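Local coordinates for EDTA monooxygenase (PDB 5DQP), which acts as a monooxygenase of bacterial EDTA degradation, probably using reduced FMN supplied by a partner flavin reductase, at residues F54-P59 and R68-F73; Q58-P63 and P130-N135; S15-N20 and V382-L387; A95-S100 and A124-N129; N37-A42 and G84-I89. All blocks are in the same frame, centred on the assembly; numbering follows the deposited sequence.

Interaction 1 of 5, residues F54-P59 and R68-F73; sequences FLADQP and RPEYPF
Y71 lays the face of its phenol ring on the backbone of D57 and Q58, where strand 52-55 of the luciferase-like TIM barrel runs out into its following loop. Q58 N sits over the middle of the ring, 3.5 Å above its plane. D57 C lies over the same face, nearer the rim, and D57 CA comes to 3.5 Å from Y71 CD1. On the opposite face Y71 is backed by its own neighbour: E70 CB stands 3.7 Å above the centre of the ring, so the ring lies between the D57-Q58 main chain and the first side-chain carbon of E70.

The side chains around the ring are turned quite differently. The Q58 amide lies beside the hydroxyl end of the phenol, its plane 31° from that of the ring; Q58 CB approaches Y71 CE2 at 3.6 Å, and Q58 CG and CD continue toward Y71 OH. The D57 carboxylate is set almost perpendicular to the ring, at 89°. CG of D57 is anti to the backbone N (chi1 -176°), and OD1 lies 3.6 Å from Y71 CB.

No hydrogen bond links the two segments, and the polar ends bind other partners. D57, a predicted FMN ligand, forms a salt bridge through OD2 with R107 of the second subunit, while Q58 OE1 accepts from Q60 and N129. A56 O is held by N13 ND2, and the other subunit also packs N199 against Y71. A56 CB lies 4.1 Å from Y71 CE1 and 3.9 Å from E70 OE1.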
# COMPACT_ATOMS: atom_id res chain seq x y z
N PHE A 54 14.23 -0.57 3.47
CA PHE A 54 13.42 0.09 4.47
C PHE A 54 12.89 1.40 3.92
O PHE A 54 13.61 2.16 3.26
CB PHE A 54 14.26 0.35 5.74
CG PHE A 54 13.63 1.30 6.71
CD1 PHE A 54 12.45 0.97 7.35
CD2 PHE A 54 14.23 2.52 7.01
CE1 PHE A 54 11.87 1.82 8.26
CE2 PHE A 54 13.65 3.39 7.94
CZ PHE A 54 12.47 3.04 8.56
N LEU A 55 11.62 1.67 4.21
CA LEU A 55 10.96 2.91 3.84
C LEU A 55 10.49 3.61 5.11
O LEU A 55 9.64 3.07 5.83
CB LEU A 55 9.79 2.64 2.89
CG LEU A 55 10.18 2.14 1.50
CD1 LEU A 55 8.93 1.70 0.72
CD2 LEU A 55 10.93 3.21 0.74
N ALA A 56 11.06 4.77 5.39
CA ALA A 56 10.52 5.65 6.41
C ALA A 56 9.26 6.32 5.86
O ALA A 56 9.03 6.33 4.66
CB ALA A 56 11.55 6.70 6.81
N ASP A 57 8.43 6.84 6.76
CA ASP A 57 7.25 7.54 6.29
C ASP A 57 6.70 8.49 7.36
O ASP A 57 6.76 8.21 8.55
CB ASP A 57 6.14 6.57 5.88
CG ASP A 57 4.93 7.30 5.30
OD1 ASP A 57 5.16 8.12 4.39
OD2 ASP A 57 3.78 7.06 5.76
N GLN A 58 6.17 9.62 6.89
CA GLN A 58 5.29 10.48 7.67
C GLN A 58 4.23 10.94 6.68
O GLN A 58 4.58 11.32 5.55
CB GLN A 58 6.00 11.68 8.28
CG GLN A 58 6.79 11.32 9.52
CD GLN A 58 7.46 12.52 10.11
OE1 GLN A 58 7.22 13.65 9.67
NE2 GLN A 58 8.30 12.30 11.11
N PRO A 59 2.96 10.88 7.03
CA PRO A 59 1.91 11.44 6.14
C PRO A 59 1.79 12.96 6.28
O PRO A 59 0.85 13.48 6.88
CB PRO A 59 0.65 10.69 6.59
CG PRO A 59 1.09 9.75 7.75
CD PRO A 59 2.41 10.22 8.23
N ARG A 68 14.83 17.79 -0.52
CA ARG A 68 14.04 16.83 -1.27
C ARG A 68 12.91 16.29 -0.39
O ARG A 68 13.09 16.14 0.84
CB ARG A 68 14.94 15.71 -1.79
CG ARG A 68 15.75 15.01 -0.72
CD ARG A 68 15.13 13.68 -0.35
NE ARG A 68 15.69 13.16 0.89
CZ ARG A 68 15.45 13.68 2.09
NH1 ARG A 68 14.66 14.75 2.24
NH2 ARG A 68 16.01 13.14 3.17
N PRO A 69 11.73 16.03 -0.95
CA PRO A 69 10.66 15.38 -0.17
C PRO A 69 11.05 13.94 0.15
O PRO A 69 11.43 13.19 -0.74
CB PRO A 69 9.44 15.45 -1.09
CG PRO A 69 10.00 15.53 -2.47
CD PRO A 69 11.34 16.23 -2.37
N GLU A 70 11.00 13.59 1.43
CA GLU A 70 11.48 12.27 1.85
C GLU A 70 10.46 11.17 1.60
O GLU A 70 10.84 10.02 1.37
CB GLU A 70 11.84 12.29 3.35
CG GLU A 70 12.64 11.05 3.75
CD GLU A 70 13.06 11.04 5.22
OE1 GLU A 70 13.36 9.94 5.76
OE2 GLU A 70 13.09 12.13 5.82
N TYR A 71 9.17 11.52 1.60
CA TYR A 71 8.08 10.56 1.56
C TYR A 71 7.19 10.80 0.34
O TYR A 71 6.01 11.14 0.48
CB TYR A 71 7.27 10.64 2.85
CG TYR A 71 8.10 10.93 4.10
CD1 TYR A 71 9.01 9.99 4.58
CD2 TYR A 71 7.94 12.11 4.82
CE1 TYR A 71 9.76 10.23 5.73
CE2 TYR A 71 8.69 12.36 5.98
CZ TYR A 71 9.58 11.41 6.43
OH TYR A 71 10.30 11.63 7.56
N PRO A 72 7.71 10.60 -0.88
CA PRO A 72 6.87 10.88 -2.06
C PRO A 72 5.70 9.90 -2.25
O PRO A 72 4.78 10.23 -3.00
CB PRO A 72 7.88 10.84 -3.23
CG PRO A 72 9.01 10.02 -2.72
CD PRO A 72 9.10 10.28 -1.25
N PHE A 73 5.70 8.74 -1.59
CA PHE A 73 4.66 7.73 -1.77
C PHE A 73 4.31 7.05 -0.46
O PHE A 73 5.16 6.90 0.43
CB PHE A 73 5.08 6.60 -2.71
CG PHE A 73 5.29 7.00 -4.10
CD1 PHE A 73 4.21 7.31 -4.93
CD2 PHE A 73 6.58 7.03 -4.62
CE1 PHE A 73 4.42 7.67 -6.25
CE2 PHE A 73 6.79 7.39 -5.93
CZ PHE A 73 5.70 7.71 -6.75

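Interaction 2 of 5, residues Q58-P63 and P130-N135; sequences QPQLTP and PAVAAN
Q60 reaches helix 130-135 with the first half of its side chain and turns back to its own loop with the second. CB lies 4.2 Å from A131 CB, with V132 CG2 and N135 ND2 also near it. CG, set between the backbone N and the carbonyl carbon (chi1 47°), presses on V132 CG2 at 3.4 Å, the two side chains crossing at about a right angle. A bend at chi2 (86°) turns CD away from the helix, and the amide follows. There OE1 accepts from T62 OG1 at 2.7 Å, and NE2 donates to Q58 OE1 at 2.8 Å, with the acceptor nearly in the plane of the Q60 amide. Both polar ends of Q60 are therefore engaged within the loop.

P59 is the centre of an inverse gamma turn, closed by a weak bond from Q60 N to Q58 O. The turn presents P59 O to the helix, where N135 ND2 donates to it at 3.0 Å; the oxygen lies in the N135 amide plane and the N-H points at it at 159°. The P59 ring rests against the same helix, CD meeting V132 CG1 at 3.8 Å. N135 ND2 also donates to a water that accepts from L61 N, tying L61 to the helix. The second subunit adjoins this corner: its Y103 packs on P59 and N135, and its N199 ND2 donates to Q60 O.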
# COMPACT_ATOMS: atom_id res chain seq x y z
N GLN A 58 6.17 9.62 6.89
CA GLN A 58 5.29 10.48 7.67
C GLN A 58 4.23 10.94 6.68
O GLN A 58 4.58 11.32 5.55
CB GLN A 58 6.00 11.68 8.28
CG GLN A 58 6.79 11.32 9.52
CD GLN A 58 7.46 12.52 10.11
OE1 GLN A 58 7.22 13.65 9.67
NE2 GLN A 58 8.30 12.30 11.11
N PRO A 59 2.96 10.88 7.03
CA PRO A 59 1.91 11.44 6.14
C PRO A 59 1.79 12.96 6.28
O PRO A 59 0.85 13.48 6.88
CB PRO A 59 0.65 10.69 6.59
CG PRO A 59 1.09 9.75 7.75
CD PRO A 59 2.41 10.22 8.23
N GLN A 60 2.79 13.66 5.77
CA GLN A 60 2.77 15.11 5.56
C GLN A 60 3.75 15.45 4.44
O GLN A 60 4.66 14.68 4.13
CB GLN A 60 3.13 15.87 6.83
CG GLN A 60 4.36 15.35 7.55
CD GLN A 60 5.67 15.91 7.04
OE1 GLN A 60 5.70 16.82 6.21
NE2 GLN A 60 6.77 15.36 7.53
N LEU A 61 3.53 16.62 3.82
CA LEU A 61 4.47 17.23 2.89
C LEU A 61 5.20 18.40 3.55
O LEU A 61 4.56 19.30 4.11
CB LEU A 61 3.76 17.72 1.63
CG LEU A 61 4.66 18.45 0.64
CD1 LEU A 61 5.79 17.55 0.18
CD2 LEU A 61 3.83 18.88 -0.56
N THR A 62 6.53 18.42 3.46
CA THR A 62 7.30 19.58 3.89
C THR A 62 7.94 20.23 2.68
O THR A 62 9.02 19.81 2.24
CB THR A 62 8.36 19.20 4.92
OG1 THR A 62 7.73 18.57 6.04
CG2 THR A 62 9.08 20.45 5.41
N PRO A 63 7.35 21.27 2.13
CA PRO A 63 7.81 21.78 0.84
C PRO A 63 8.95 22.79 0.95
O PRO A 63 8.95 23.83 0.28
CB PRO A 63 6.54 22.40 0.26
CG PRO A 63 5.82 22.89 1.49
CD PRO A 63 6.09 21.89 2.57
N PRO A 130 3.07 17.61 14.53
CA PRO A 130 1.71 18.19 14.48
C PRO A 130 1.19 18.45 13.07
O PRO A 130 -0.03 18.58 12.90
CB PRO A 130 1.85 19.50 15.27
CG PRO A 130 3.33 19.80 15.22
CD PRO A 130 4.03 18.50 15.20
N ALA A 131 2.07 18.58 12.06
CA ALA A 131 1.62 18.65 10.67
C ALA A 131 0.90 17.36 10.26
O ALA A 131 -0.12 17.40 9.56
CB ALA A 131 2.81 18.91 9.76
N VAL A 132 1.41 16.21 10.70
CA VAL A 132 0.73 14.95 10.44
C VAL A 132 -0.63 14.94 11.12
O VAL A 132 -1.66 14.64 10.50
CB VAL A 132 1.59 13.77 10.91
CG1 VAL A 132 0.77 12.44 10.87
CG2 VAL A 132 2.85 13.70 10.09
N ALA A 133 -0.67 15.27 12.42
CA ALA A 133 -1.93 15.21 13.16
C ALA A 133 -3.00 16.11 12.54
O ALA A 133 -4.19 15.76 12.57
CB ALA A 133 -1.70 15.57 14.63
N ALA A 134 -2.60 17.22 11.91
CA ALA A 134 -3.57 18.13 11.29
C ALA A 134 -4.18 17.56 10.01
O ALA A 134 -5.26 18.00 9.59
CB ALA A 134 -2.91 19.48 10.98
N ASN A 135 -3.49 16.63 9.36
CA ASN A 135 -4.05 15.94 8.20
C ASN A 135 -5.10 14.92 8.59
O ASN A 135 -5.84 14.45 7.72
CB ASN A 135 -2.92 15.29 7.39
CG ASN A 135 -2.04 16.32 6.74
OD1 ASN A 135 -2.51 17.41 6.45
ND2 ASN A 135 -0.77 15.99 6.48
O HOH W 1 1.22 17.84 4.84

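Interaction 3 of 5, residues S15-N20 and V382-L387; sequences SGVLPN and VINAPL
V17 and L18 hang their backbone N-H groups on two successive carbonyls of A385 and P386, just beyond the end of barrel strand 380-383. V17 N donates to A385 O at 3.1 Å, straight (164°) and in the carbonyl plane. L18 N reaches P386 O at 3.3 Å, a weak bond. The same P386 O receives a CA-H contact from G16, whose CA lies 3.6 Å away; at the G16 backbone angles (phi 128°) a CB would run into P386 O and the S15 carbonyl.

V17 CG1, placed between the backbone N and the carbonyl carbon (chi1 56°), sits 3.2 Å from A385 O. V17 CB faces N384 OD1 at 3.4 Å, the two side chains crossing at about a right angle. L18 runs beside the P386 ring, pointing the same way, with CG 3.7 Å from P386 CB. L387 CD1 closes on S15 O.

Other polar groups of 15-20 have partners within the subunit: G16 O accepts from R68 NE, and S21 OG bonds both L18 O and S15 OG. The link thus rests on one sound and one weak main-chain bond, and so on backbone path rather than polar side chains, with carbons of V17, L18 and P386 beside it.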
# COMPACT_ATOMS: atom_id res chain seq x y z
N SER A 15 15.36 10.21 -3.03
CA SER A 15 16.57 10.35 -3.83
C SER A 15 17.84 10.10 -3.04
O SER A 15 18.93 10.20 -3.59
CB SER A 15 16.63 11.74 -4.47
OG SER A 15 16.50 12.75 -3.48
N GLY A 16 17.71 9.76 -1.76
CA GLY A 16 18.85 9.73 -0.86
C GLY A 16 18.56 10.54 0.39
O GLY A 16 17.63 11.34 0.44
N VAL A 17 19.42 10.33 1.40
CA VAL A 17 19.24 11.01 2.68
C VAL A 17 19.68 12.47 2.62
O VAL A 17 19.12 13.32 3.33
CB VAL A 17 19.95 10.27 3.83
CG1 VAL A 17 21.40 10.09 3.53
CG2 VAL A 17 19.83 11.06 5.13
N LEU A 18 20.66 12.83 1.79
CA LEU A 18 21.07 14.22 1.76
C LEU A 18 19.98 15.11 1.15
O LEU A 18 19.33 14.73 0.17
CB LEU A 18 22.39 14.38 1.00
CG LEU A 18 23.57 13.65 1.66
CD1 LEU A 18 24.88 14.07 0.99
CD2 LEU A 18 23.63 13.82 3.22
N PRO A 19 19.77 16.32 1.69
CA PRO A 19 18.63 17.13 1.25
C PRO A 19 18.68 17.56 -0.21
O PRO A 19 17.63 17.75 -0.83
CB PRO A 19 18.68 18.35 2.19
CG PRO A 19 20.14 18.43 2.65
CD PRO A 19 20.54 16.96 2.78
N ASN A 20 19.87 17.75 -0.78
CA ASN A 20 19.95 18.11 -2.18
C ASN A 20 20.08 16.89 -3.11
O ASN A 20 20.39 17.06 -4.29
CB ASN A 20 21.13 19.06 -2.41
CG ASN A 20 20.98 19.84 -3.67
OD1 ASN A 20 19.88 20.28 -4.02
ND2 ASN A 20 22.07 19.98 -4.41
N VAL A 382 21.56 -0.57 9.46
CA VAL A 382 20.74 0.11 8.46
C VAL A 382 21.63 1.10 7.74
O VAL A 382 22.16 2.04 8.35
CB VAL A 382 19.53 0.83 9.10
CG1 VAL A 382 18.48 1.14 8.02
CG2 VAL A 382 18.91 0.04 10.30
N ILE A 383 21.79 0.90 6.44
CA ILE A 383 22.61 1.73 5.56
C ILE A 383 21.73 2.81 4.94
O ILE A 383 20.79 2.50 4.19
CB ILE A 383 23.26 0.86 4.47
CG1 ILE A 383 24.04 -0.30 5.08
CG2 ILE A 383 24.14 1.70 3.52
CD1 ILE A 383 23.87 -1.59 4.26
N ASN A 384 22.03 4.06 5.23
CA ASN A 384 21.24 5.20 4.80
C ASN A 384 22.06 5.93 3.73
O ASN A 384 22.83 6.84 4.03
CB ASN A 384 20.94 6.09 6.01
CG ASN A 384 19.80 7.07 5.78
OD1 ASN A 384 19.14 7.07 4.73
ND2 ASN A 384 19.56 7.92 6.79
N ALA A 385 21.89 5.53 2.48
CA ALA A 385 22.78 6.02 1.42
C ALA A 385 22.56 7.51 1.19
O ALA A 385 21.41 7.96 1.09
CB ALA A 385 22.56 5.23 0.13
N PRO A 386 23.64 8.30 1.10
CA PRO A 386 23.46 9.75 0.88
C PRO A 386 22.85 10.07 -0.47
O PRO A 386 22.15 11.08 -0.60
CB PRO A 386 24.89 10.31 0.99
CG PRO A 386 25.79 9.15 0.72
CD PRO A 386 25.06 7.93 1.24
N LEU A 387 23.10 9.25 -1.48
CA LEU A 387 22.52 9.41 -2.81
C LEU A 387 22.04 8.05 -3.29
O LEU A 387 22.80 7.08 -3.23
CB LEU A 387 23.54 9.98 -3.81
CG LEU A 387 23.05 10.08 -5.26
CD1 LEU A 387 21.77 10.94 -5.36
CD2 LEU A 387 24.17 10.63 -6.16

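Interaction 4 of 5, residues A95-S100 and A124-N129; sequences ASTSFS and AVTTAN
The beta-alpha-beta unit of strand 90-96, helix 102-115 and strand 120-125 closes here, as A95 pairs with A124 and S96 with V125 in parallel register at the C-terminal ends of two neighbouring barrel strands. V125 N donates weakly to A95 O. T97 N returns a stronger bond to V125 O, 2.8 Å long and nearly along the C=O axis. V125 O also takes a CA-H contact from S96, and T97 OG1 lies near it at 3.1 Å, though that proton has another acceptor within reach.

Past the strands the link passes to hydroxyls. S96 OG, anti to its backbone N (chi1 176°), meets T127 OG1 at 2.6 Å, and either may be the donor. The same OG accepts from S98 N at 2.9 Å, which makes an ST turn and folds the chain so that S98 OG can accept from T127 N at 3.0 Å. T127 is thereby gripped at both its backbone N and its hydroxyl. Its CB and CG2 lie at the rim of the F99 ring, with CG2 in the ring plane and CB 3.5 Å from F99 CE2. S100 OG doubles back to S96 O.

The contact adjoins the predicted FMN site: V125 is about 4 Å, side chain to side chain, from T94, and T126 similarly close to Y147. N129 caps the next helix with OD1 on A131 N.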
# COMPACT_ATOMS: atom_id res chain seq x y z
N ALA A 95 4.53 2.60 9.31
CA ALA A 95 3.19 3.18 9.42
C ALA A 95 2.88 3.47 10.89
O ALA A 95 3.32 2.75 11.78
CB ALA A 95 2.13 2.26 8.81
N SER A 96 2.09 4.52 11.10
CA SER A 96 1.86 5.08 12.43
C SER A 96 0.75 4.37 13.19
O SER A 96 -0.29 4.02 12.62
CB SER A 96 1.50 6.57 12.29
OG SER A 96 1.19 7.14 13.56
N THR A 97 0.94 4.17 14.48
CA THR A 97 -0.17 3.71 15.31
C THR A 97 -1.10 4.85 15.72
O THR A 97 -2.18 4.60 16.28
CB THR A 97 0.35 3.01 16.57
OG1 THR A 97 1.22 3.89 17.28
CG2 THR A 97 1.09 1.72 16.21
N SER A 98 -0.70 6.10 15.47
CA SER A 98 -1.47 7.25 15.92
C SER A 98 -2.61 7.57 14.97
O SER A 98 -3.70 7.93 15.41
CB SER A 98 -0.57 8.48 16.04
OG SER A 98 0.44 8.26 17.00
N PHE A 99 -2.35 7.48 13.69
CA PHE A 99 -3.31 7.81 12.68
C PHE A 99 -3.36 6.70 11.65
O PHE A 99 -3.09 6.89 10.49
CB PHE A 99 -2.94 9.14 12.04
CG PHE A 99 -2.73 10.23 13.04
CD1 PHE A 99 -3.79 10.83 13.62
CD2 PHE A 99 -1.47 10.58 13.44
CE1 PHE A 99 -3.60 11.80 14.56
CE2 PHE A 99 -1.27 11.55 14.36
CZ PHE A 99 -2.33 12.16 14.93
N SER A 100 -3.74 5.55 12.11
CA SER A 100 -4.12 4.43 11.28
C SER A 100 -5.31 3.74 11.95
O SER A 100 -5.46 3.79 13.17
CB SER A 100 -2.95 3.45 11.08
OG SER A 100 -1.88 4.03 10.35
N ALA A 124 6.63 0.06 13.32
CA ALA A 124 5.45 0.64 13.95
C ALA A 124 5.89 1.88 14.73
O ALA A 124 6.65 1.77 15.68
CB ALA A 124 4.77 -0.38 14.86
N VAL A 125 5.45 3.06 14.30
CA VAL A 125 5.90 4.30 14.92
C VAL A 125 4.70 5.00 15.56
O VAL A 125 3.55 4.66 15.32
CB VAL A 125 6.61 5.24 13.92
CG1 VAL A 125 7.85 4.55 13.32
CG2 VAL A 125 5.67 5.71 12.82
N THR A 126 4.99 5.97 16.41
CA THR A 126 3.97 6.91 16.86
C THR A 126 4.23 8.26 16.21
O THR A 126 5.33 8.53 15.72
CB THR A 126 3.96 7.08 18.39
OG1 THR A 126 5.08 7.86 18.79
CG2 THR A 126 4.00 5.72 19.08
N THR A 127 3.22 9.12 16.21
CA THR A 127 3.31 10.39 15.52
C THR A 127 3.45 11.52 16.53
O THR A 127 2.58 11.71 17.38
CB THR A 127 2.10 10.64 14.63
OG1 THR A 127 2.01 9.61 13.64
CG2 THR A 127 2.25 11.98 13.97
N ALA A 128 4.52 12.28 16.41
CA ALA A 128 4.68 13.49 17.18
C ALA A 128 4.67 14.75 16.31
O ALA A 128 4.67 15.85 16.86
CB ALA A 128 5.97 13.43 18.00
N ASN A 129 4.67 14.61 14.99
CA ASN A 129 4.69 15.78 14.13
C ASN A 129 3.28 16.39 14.03
O ASN A 129 2.37 15.75 13.49
CB ASN A 129 5.24 15.40 12.75
CG ASN A 129 5.42 16.60 11.83
OD1 ASN A 129 4.97 17.70 12.14
ND2 ASN A 129 6.07 16.39 10.69

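Interaction 5 of 5, residues N37-A42 and G84-I89; sequences NYIRSA and GRVPDI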
# COMPACT_ATOMS: atom_id res chain seq x y z
N ASN A 37 12.85 4.14 -10.45
CA ASN A 37 13.85 4.64 -9.52
C ASN A 37 14.00 3.71 -8.32
O ASN A 37 15.10 3.50 -7.82
CB ASN A 37 13.46 6.05 -9.06
CG ASN A 37 14.47 6.66 -8.09
OD1 ASN A 37 15.58 7.01 -8.48
ND2 ASN A 37 14.06 6.81 -6.82
N TYR A 38 12.89 3.16 -7.83
CA TYR A 38 12.98 2.28 -6.67
C TYR A 38 13.32 0.86 -7.07
O TYR A 38 14.04 0.17 -6.34
CB TYR A 38 11.67 2.34 -5.87
CG TYR A 38 11.40 3.77 -5.48
CD1 TYR A 38 11.96 4.30 -4.32
CD2 TYR A 38 10.63 4.60 -6.28
CE1 TYR A 38 11.77 5.62 -3.97
CE2 TYR A 38 10.42 5.93 -5.95
CZ TYR A 38 11.01 6.44 -4.79
OH TYR A 38 10.81 7.76 -4.44
N ILE A 39 12.84 0.40 -8.23
CA ILE A 39 13.25 -0.91 -8.72
C ILE A 39 14.76 -0.97 -8.84
O ILE A 39 15.40 -1.93 -8.41
CB ILE A 39 12.57 -1.24 -10.07
CG1 ILE A 39 11.04 -1.18 -9.96
CG2 ILE A 39 13.01 -2.63 -10.56
CD1 ILE A 39 10.46 -2.07 -8.90
N ARG A 40 15.35 0.06 -9.47
CA ARG A 40 16.79 0.09 -9.64
C ARG A 40 17.50 -0.08 -8.30
O ARG A 40 18.42 -0.90 -8.17
CB ARG A 40 17.20 1.40 -10.33
CG ARG A 40 18.71 1.52 -10.64
CD ARG A 40 18.94 2.54 -11.80
NE ARG A 40 20.30 3.08 -11.87
CZ ARG A 40 20.68 4.06 -12.69
NH1 ARG A 40 19.82 4.62 -13.53
NH2 ARG A 40 21.95 4.50 -12.66
N SER A 41 17.05 0.65 -7.28
CA SER A 41 17.72 0.54 -5.98
C SER A 41 17.46 -0.80 -5.33
O SER A 41 18.35 -1.35 -4.66
CB SER A 41 17.27 1.66 -5.05
OG SER A 41 17.93 2.84 -5.41
N ALA A 42 16.24 -1.34 -5.47
CA ALA A 42 15.97 -2.61 -4.81
C ALA A 42 16.72 -3.75 -5.49
O ALA A 42 17.16 -4.68 -4.81
CB ALA A 42 14.46 -2.89 -4.77
N GLY A 84 6.37 -6.85 -5.95
CA GLY A 84 5.73 -7.48 -7.10
C GLY A 84 6.70 -7.75 -8.23
O GLY A 84 6.50 -8.67 -9.01
N ARG A 85 7.77 -6.96 -8.31
CA ARG A 85 8.72 -6.96 -9.41
C ARG A 85 10.09 -7.54 -9.05
O ARG A 85 10.70 -8.23 -9.87
CB ARG A 85 8.91 -5.53 -9.94
CG ARG A 85 10.14 -5.37 -10.85
CD ARG A 85 9.75 -5.42 -12.33
NE ARG A 85 8.71 -4.42 -12.59
CZ ARG A 85 8.91 -3.24 -13.17
NH1 ARG A 85 7.89 -2.42 -13.35
NH2 ARG A 85 10.13 -2.89 -13.59
N VAL A 86 10.59 -7.27 -7.86
CA VAL A 86 11.92 -7.70 -7.43
C VAL A 86 11.76 -8.85 -6.44
O VAL A 86 11.16 -8.66 -5.38
CB VAL A 86 12.69 -6.53 -6.80
CG1 VAL A 86 14.12 -6.93 -6.47
CG2 VAL A 86 12.64 -5.29 -7.74
N PRO A 87 12.27 -10.04 -6.74
CA PRO A 87 12.19 -11.16 -5.80
C PRO A 87 13.22 -11.07 -4.68
O PRO A 87 14.08 -10.19 -4.66
CB PRO A 87 12.46 -12.38 -6.68
CG PRO A 87 13.37 -11.85 -7.76
CD PRO A 87 12.91 -10.43 -8.01
N ASP A 88 13.07 -11.97 -3.70
CA ASP A 88 14.07 -12.24 -2.67
C ASP A 88 14.15 -11.18 -1.57
O ASP A 88 13.99 -11.49 -0.39
CB ASP A 88 15.46 -12.38 -3.30
CG ASP A 88 15.57 -13.60 -4.21
OD1 ASP A 88 15.02 -14.68 -3.87
OD2 ASP A 88 16.21 -13.48 -5.26
N ILE A 89 14.43 -9.94 -1.93
CA ILE A 89 14.76 -8.97 -0.90
C ILE A 89 13.54 -8.65 -0.07
O ILE A 89 12.43 -8.48 -0.59
CB ILE A 89 15.36 -7.71 -1.53
CG1 ILE A 89 15.82 -6.77 -0.42
CG2 ILE A 89 14.37 -7.12 -2.51
CD1 ILE A 89 16.89 -5.88 -0.85
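R85 NH2 makes a salt bridge with E36 OE2, while R85 NE donates to G84 O of the second subunit, a bond repeated the other way round across the dimer; one face of the guanidinium so held rests on I39. I39 CG1 lies 4.1 Å above the guanidinium plane, offset toward the rim. Lower down, CG of R85, anti to its backbone N (chi1 166°), touches I39 CD1 at 3.8 Å, and the two side chains cross at about a right angle. The arginine chain is bent at chi2 and chi3, and the guanidinium beyond these bends comes to face I39 CG1.

Next along the chain, V86 and I39 pass one another pointing opposite ways, V86 CG2 meeting I39 CG2 at 3.9 Å. V86 CG2 also reaches A42 CB at 4.2 Å, one helical turn on from I39, and V86 CG1 lies near A42 O. This buried apolar seam joins helix 35-47 to the end of helix 75-85, both on the outside of the TIM barrel, and to the link into strand 90-96.

The link is sharply turned: I89 N bonds P87 O at 2.8 Å round D88 (phi 76°), a classic gamma turn, and D88 OD2 forms a salt bridge with R46 NE of the same helix 35-47. The turn brings I89 back to the helix, where CD1 lies 4.1 Å from A42 O. R119 NH2 binds both V86 O and I89 O.

Overall arrangement
Interaction 3 opens first, at 15-20, and closes last, at 382-387, so the other four are nested inside its loop, which links the loop after the first barrel strand to the end of strand 380-383. Interaction 5 runs from helix 35-47 to the end of helix 75-85 and encloses interaction 1, a short loop after strand 52-55. Interaction 2 starts from the same residues Q58 and P59 but closes only at helix 130-135, so it crosses interaction 5 and encloses interaction 4. R68 bridges interactions 1 and 3; N129 ties interaction 4 to Q58. All but interaction 3 also touch the second subunit.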